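Long-range contact in formate-dependent phosphoribosylglycinamide formyltransferase (Mycobacterium tuberculosis H37Rv, PDB 6KHR), which belongs to the ATP-grasp superfamily of enzymes, whose members share a characteristic fold built from alpha/beta lobes: residues E221-S233 against L240-A252. Numbering follows the deposited sequence.
Sequences EIEFLVTMIVVCS and LIEFCAPIGHRDA
V231 and E242 exchange two backbone hydrogen bonds, N to O each way, both 2.9 Å and nearly straight. They belong to an antiparallel hairpin in the large sheet of the ATP-grasp domain, and the pairing comes in two ladders. In the ladder nearer H249, T227 N reaches I247 O at 2.6 Å while I247 N returns to T227 O. Between the ladders the register slips by one residue, and C244 N still bonds I229 O at 2.8 Å. Polar side chains gather where T227 and H249 cross at about a right angle. E293 on strand 288-297 hydrogen-bonds H249 NE2 through OE2 and T227 OG1 through OE1, and T227 OG1 also bonds S313 OG. A chi1 of 62° puts H249 CG between its backbone N and carbonyl carbon, bringing the ring beside L225, whose CB makes a CH-pi contact over one face, 4.0 Å from the ring centroid. Around V230, its CG2 meets F243 CD2 at 3.9 Å and its CG1 meets I241 CD1; helix 267-284 packs against V230 and F243. On the other face I229 CB lies 3.8 Å from C244 CB. Main-chain bonds thus set the pairing, while E293 ties imidazole and hydroxyl to a third strand.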
loop_
_atom_site.group_PDB
_atom_site.type_symbol
_atom_site.label_atom_id
_atom_site.label_comp_id
_atom_site.label_asym_id
_atom_site.label_seq_id
_atom_site.Cartn_x
_atom_site.Cartn_y
_atom_site.Cartn_z
ATOM N N GLU A 221 -20.006 -31.079 3.347
ATOM C CA GLU A 221 -20.130 -30.369 2.086
ATOM C C GLU A 221 -19.852 -28.887 2.306
ATOM O O GLU A 221 -20.277 -28.301 3.307
ATOM C CB GLU A 221 -21.520 -30.580 1.500
ATOM C CG GLU A 221 -21.646 -30.136 0.066
ATOM C CD GLU A 221 -23.081 -30.190 -0.420
ATOM O OE1 GLU A 221 -23.993 -30.035 0.424
ATOM O OE2 GLU A 221 -23.292 -30.392 -1.639
ATOM N N ILE A 222 -19.112 -28.286 1.379
ATOM C CA ILE A 222 -18.675 -26.904 1.509
ATOM C C ILE A 222 -18.922 -26.173 0.198
ATOM O O ILE A 222 -18.612 -26.689 -0.880
ATOM C CB ILE A 222 -17.193 -26.807 1.915
ATOM C CG1 ILE A 222 -16.981 -27.504 3.250
ATOM C CG2 ILE A 222 -16.755 -25.350 2.045
ATOM C CD1 ILE A 222 -15.546 -27.734 3.571
ATOM N N GLU A 223 -19.513 -24.990 0.296
ATOM C CA GLU A 223 -19.663 -24.066 -0.827
ATOM C C GLU A 223 -18.405 -23.201 -0.915
ATOM O O GLU A 223 -17.624 -23.315 -1.864
ATOM C CB GLU A 223 -20.907 -23.209 -0.604
ATOM C CG GLU A 223 -21.866 -23.002 -1.736
ATOM C CD GLU A 223 -23.096 -22.239 -1.253
ATOM O OE1 GLU A 223 -23.356 -21.114 -1.726
ATOM O OE2 GLU A 223 -23.800 -22.761 -0.371
ATOM N N PHE A 224 -18.195 -22.345 0.082
ATOM C CA PHE A 224 -17.089 -21.393 0.108
ATOM C C PHE A 224 -16.172 -21.611 1.300
ATOM O O PHE A 224 -16.633 -21.841 2.420
ATOM C CB PHE A 224 -17.560 -19.935 0.213
ATOM C CG PHE A 224 -18.835 -19.648 -0.487
ATOM C CD1 PHE A 224 -18.937 -19.796 -1.857
ATOM C CD2 PHE A 224 -19.923 -19.172 0.220
ATOM C CE1 PHE A 224 -20.112 -19.501 -2.508
ATOM C CE2 PHE A 224 -21.110 -18.883 -0.428
ATOM C CZ PHE A 224 -21.201 -19.047 -1.793
ATOM N N LEU A 225 -14.879 -21.497 1.054
ATOM C CA LEU A 225 -13.955 -21.080 2.088
ATOM C C LEU A 225 -13.994 -19.558 2.191
ATOM O O LEU A 225 -14.068 -18.845 1.185
ATOM C CB LEU A 225 -12.548 -21.566 1.779
ATOM C CG LEU A 225 -12.533 -23.074 1.535
ATOM C CD1 LEU A 225 -11.123 -23.572 1.228
ATOM C CD2 LEU A 225 -13.168 -23.857 2.682
ATOM N N VAL A 226 -13.966 -19.061 3.420
ATOM C CA VAL A 226 -14.106 -17.634 3.680
ATOM C C VAL A 226 -13.131 -17.224 4.773
ATOM O O VAL A 226 -12.987 -17.910 5.791
ATOM C CB VAL A 226 -15.560 -17.279 4.053
ATOM C CG1 VAL A 226 -15.614 -16.021 4.888
ATOM C CG2 VAL A 226 -16.378 -17.098 2.780
ATOM N N THR A 227 -12.449 -16.106 4.554
ATOM C CA THR A 227 -11.619 -15.497 5.580
ATOM C C THR A 227 -12.332 -14.276 6.168
ATOM O O THR A 227 -12.672 -13.338 5.443
ATOM C CB THR A 227 -10.254 -15.113 5.022
ATOM O OG1 THR A 227 -9.619 -16.276 4.474
ATOM C CG2 THR A 227 -9.380 -14.522 6.135
ATOM N N MET A 228 -12.569 -14.316 7.483
ATOM C CA MET A 228 -13.087 -13.180 8.248
ATOM C C MET A 228 -11.907 -12.486 8.905
ATOM O O MET A 228 -11.258 -13.064 9.785
ATOM C CB MET A 228 -14.083 -13.627 9.310
ATOM C CG MET A 228 -15.278 -14.371 8.788
ATOM S SD MET A 228 -16.446 -13.234 8.029
ATOM C CE MET A 228 -16.587 -12.068 9.403
ATOM N N ILE A 229 -11.605 -11.274 8.452
ATOM C CA ILE A 229 -10.546 -10.479 9.046
ATOM C C ILE A 229 -11.167 -9.672 10.158
ATOM O O ILE A 229 -12.060 -8.857 9.898
ATOM C CB ILE A 229 -9.882 -9.539 8.036
ATOM C CG1 ILE A 229 -9.215 -10.315 6.902
ATOM C CG2 ILE A 229 -8.846 -8.677 8.778
ATOM C CD1 ILE A 229 -8.003 -11.047 7.325
ATOM N N VAL A 230 -10.683 -9.888 11.385
ATOM C CA VAL A 230 -11.148 -9.166 12.558
ATOM C C VAL A 230 -10.011 -8.288 13.058
ATOM O O VAL A 230 -8.854 -8.724 13.143
ATOM C CB VAL A 230 -11.628 -10.128 13.656
ATOM C CG1 VAL A 230 -12.142 -9.334 14.799
ATOM C CG2 VAL A 230 -12.694 -11.060 13.121
ATOM N N VAL A 231 -10.345 -7.041 13.370
ATOM C CA VAL A 231 -9.389 -6.028 13.782
ATOM C C VAL A 231 -9.768 -5.586 15.176
ATOM O O VAL A 231 -10.913 -5.181 15.408
ATOM C CB VAL A 231 -9.403 -4.811 12.838
ATOM C CG1 VAL A 231 -8.393 -3.745 13.318
ATOM C CG2 VAL A 231 -9.181 -5.230 11.382
ATOM N N CYS A 232 -8.807 -5.633 16.092
ATOM C CA CYS A 232 -8.989 -5.163 17.458
ATOM C C CYS A 232 -7.965 -4.071 17.715
ATOM O O CYS A 232 -6.754 -4.324 17.693
ATOM C CB CYS A 232 -8.834 -6.311 18.442
ATOM S SG CYS A 232 -9.957 -7.629 18.047
ATOM N N SER A 233 -8.444 -2.856 17.947
ATOM C CA SER A 233 -7.547 -1.775 18.298
ATOM C C SER A 233 -8.208 -0.922 19.363
ATOM O O SER A 233 -9.241 -1.277 19.935
ATOM C CB SER A 233 -7.163 -0.940 17.072
ATOM O OG SER A 233 -6.167 0.003 17.426
ATOM N N LEU A 240 -11.904 -0.987 20.091
ATOM C CA LEU A 240 -12.643 -1.164 18.855
ATOM C C LEU A 240 -12.554 -2.625 18.438
ATOM O O LEU A 240 -11.497 -3.252 18.577
ATOM C CB LEU A 240 -12.075 -0.290 17.741
ATOM C CG LEU A 240 -12.057 1.227 17.896
ATOM C CD1 LEU A 240 -11.430 1.855 16.667
ATOM C CD2 LEU A 240 -13.464 1.752 18.105
ATOM N N ILE A 241 -13.654 -3.175 17.923
ATOM C CA ILE A 241 -13.583 -4.463 17.237
ATOM C C ILE A 241 -14.350 -4.363 15.917
ATOM O O ILE A 241 -15.579 -4.233 15.914
ATOM C CB ILE A 241 -14.090 -5.626 18.094
ATOM C CG1 ILE A 241 -14.087 -6.912 17.268
ATOM C CG2 ILE A 241 -15.451 -5.320 18.683
ATOM C CD1 ILE A 241 -13.742 -8.160 18.079
ATOM N N GLU A 242 -13.623 -4.422 14.799
ATOM C CA GLU A 242 -14.158 -4.239 13.461
ATOM C C GLU A 242 -14.068 -5.537 12.678
ATOM O O GLU A 242 -13.143 -6.332 12.867
ATOM C CB GLU A 242 -13.384 -3.171 12.695
ATOM C CG GLU A 242 -13.189 -1.882 13.434
ATOM C CD GLU A 242 -14.243 -0.878 13.082
ATOM O OE1 GLU A 242 -15.432 -1.167 13.330
ATOM O OE2 GLU A 242 -13.886 0.187 12.540
ATOM N N PHE A 243 -15.017 -5.725 11.762
ATOM C CA PHE A 243 -15.031 -6.875 10.874
ATOM C C PHE A 243 -14.835 -6.427 9.432
ATOM O O PHE A 243 -15.472 -5.484 8.964
ATOM C CB PHE A 243 -16.336 -7.655 11.010
ATOM C CG PHE A 243 -16.573 -8.187 12.389
ATOM C CD1 PHE A 243 -17.170 -7.403 13.354
ATOM C CD2 PHE A 243 -16.193 -9.478 12.719
ATOM C CE1 PHE A 243 -17.386 -7.892 14.631
ATOM C CE2 PHE A 243 -16.408 -9.974 13.979
ATOM C CZ PHE A 243 -17.007 -9.182 14.943
ATOM N N CYS A 244 -13.965 -7.111 8.720
ATOM C CA CYS A 244 -13.915 -6.808 7.309
ATOM C C CYS A 244 -15.067 -7.509 6.589
ATOM O O CYS A 244 -15.790 -8.318 7.173
ATOM C CB CYS A 244 -12.552 -7.190 6.761
ATOM S SG CYS A 244 -11.292 -6.070 7.434
ATOM N N ALA A 245 -15.289 -7.132 5.331
ATOM C CA ALA A 245 -16.214 -7.885 4.492
ATOM C C ALA A 245 -15.630 -9.268 4.224
ATOM O O ALA A 245 -14.416 -9.399 4.040
ATOM C CB ALA A 245 -16.495 -7.164 3.163
ATOM N N PRO A 246 -16.462 -10.309 4.211
ATOM C CA PRO A 246 -15.947 -11.673 4.022
ATOM C C PRO A 246 -15.064 -11.750 2.791
ATOM O O PRO A 246 -15.364 -11.149 1.757
ATOM C CB PRO A 246 -17.216 -12.515 3.847
ATOM C CG PRO A 246 -18.274 -11.738 4.518
ATOM C CD PRO A 246 -17.929 -10.280 4.302
ATOM N N ILE A 247 -13.968 -12.494 2.905
ATOM C CA ILE A 247 -13.053 -12.732 1.799
ATOM C C ILE A 247 -13.205 -14.194 1.401
ATOM O O ILE A 247 -12.960 -15.090 2.222
ATOM C CB ILE A 247 -11.606 -12.385 2.180
ATOM C CG1 ILE A 247 -11.457 -10.893 2.466
ATOM C CG2 ILE A 247 -10.604 -12.765 1.069
ATOM C CD1 ILE A 247 -10.015 -10.561 2.944
ATOM N N GLY A 248 -13.665 -14.438 0.160
ATOM C CA GLY A 248 -13.718 -15.790 -0.379
ATOM C C GLY A 248 -12.380 -16.177 -0.992
ATOM O O GLY A 248 -11.680 -15.344 -1.569
ATOM N N HIS A 249 -12.017 -17.453 -0.860
ATOM C CA HIS A 249 -10.744 -17.903 -1.417
ATOM C C HIS A 249 -10.802 -19.386 -1.754
ATOM O O HIS A 249 -11.721 -20.106 -1.356
ATOM C CB HIS A 249 -9.562 -17.608 -0.479
ATOM C CG HIS A 249 -9.624 -18.300 0.848
ATOM N ND1 HIS A 249 -9.108 -19.564 1.059
ATOM C CD2 HIS A 249 -10.105 -17.887 2.049
ATOM C CE1 HIS A 249 -9.282 -19.901 2.325
ATOM N NE2 HIS A 249 -9.893 -18.904 2.945
ATOM N N ARG A 250 -9.795 -19.826 -2.515
ATOM C CA ARG A 250 -9.733 -21.182 -3.049
ATOM C C ARG A 250 -8.419 -21.391 -3.795
ATOM O O ARG A 250 -7.801 -20.441 -4.289
ATOM C CB ARG A 250 -10.914 -21.473 -3.984
ATOM C CG ARG A 250 -10.688 -21.090 -5.427
ATOM C CD ARG A 250 -11.818 -21.619 -6.259
ATOM N NE ARG A 250 -11.789 -21.018 -7.581
ATOM C CZ ARG A 250 -11.045 -21.459 -8.583
ATOM N NH1 ARG A 250 -10.271 -22.530 -8.426
ATOM N NH2 ARG A 250 -11.080 -20.825 -9.749
ATOM N N ASP A 251 -8.051 -22.659 -3.928
ATOM C CA ASP A 251 -6.842 -23.103 -4.653
ATOM C C ASP A 251 -7.155 -23.070 -6.141
ATOM O O ASP A 251 -8.156 -23.592 -6.523
ATOM C CB ASP A 251 -6.365 -24.452 -4.139
ATOM C CG ASP A 251 -5.686 -24.320 -2.796
ATOM O OD1 ASP A 251 -5.106 -23.264 -2.539
ATOM O OD2 ASP A 251 -5.748 -25.267 -2.020
ATOM N N ALA A 252 -6.269 -22.483 -6.925
ATOM C CA ALA A 252 -6.536 -22.320 -8.358
ATOM C C ALA A 252 -5.636 -23.219 -9.188
ATOM O O ALA A 252 -4.696 -23.785 -8.650
ATOM C CB ALA A 252 -6.343 -20.886 -8.723
#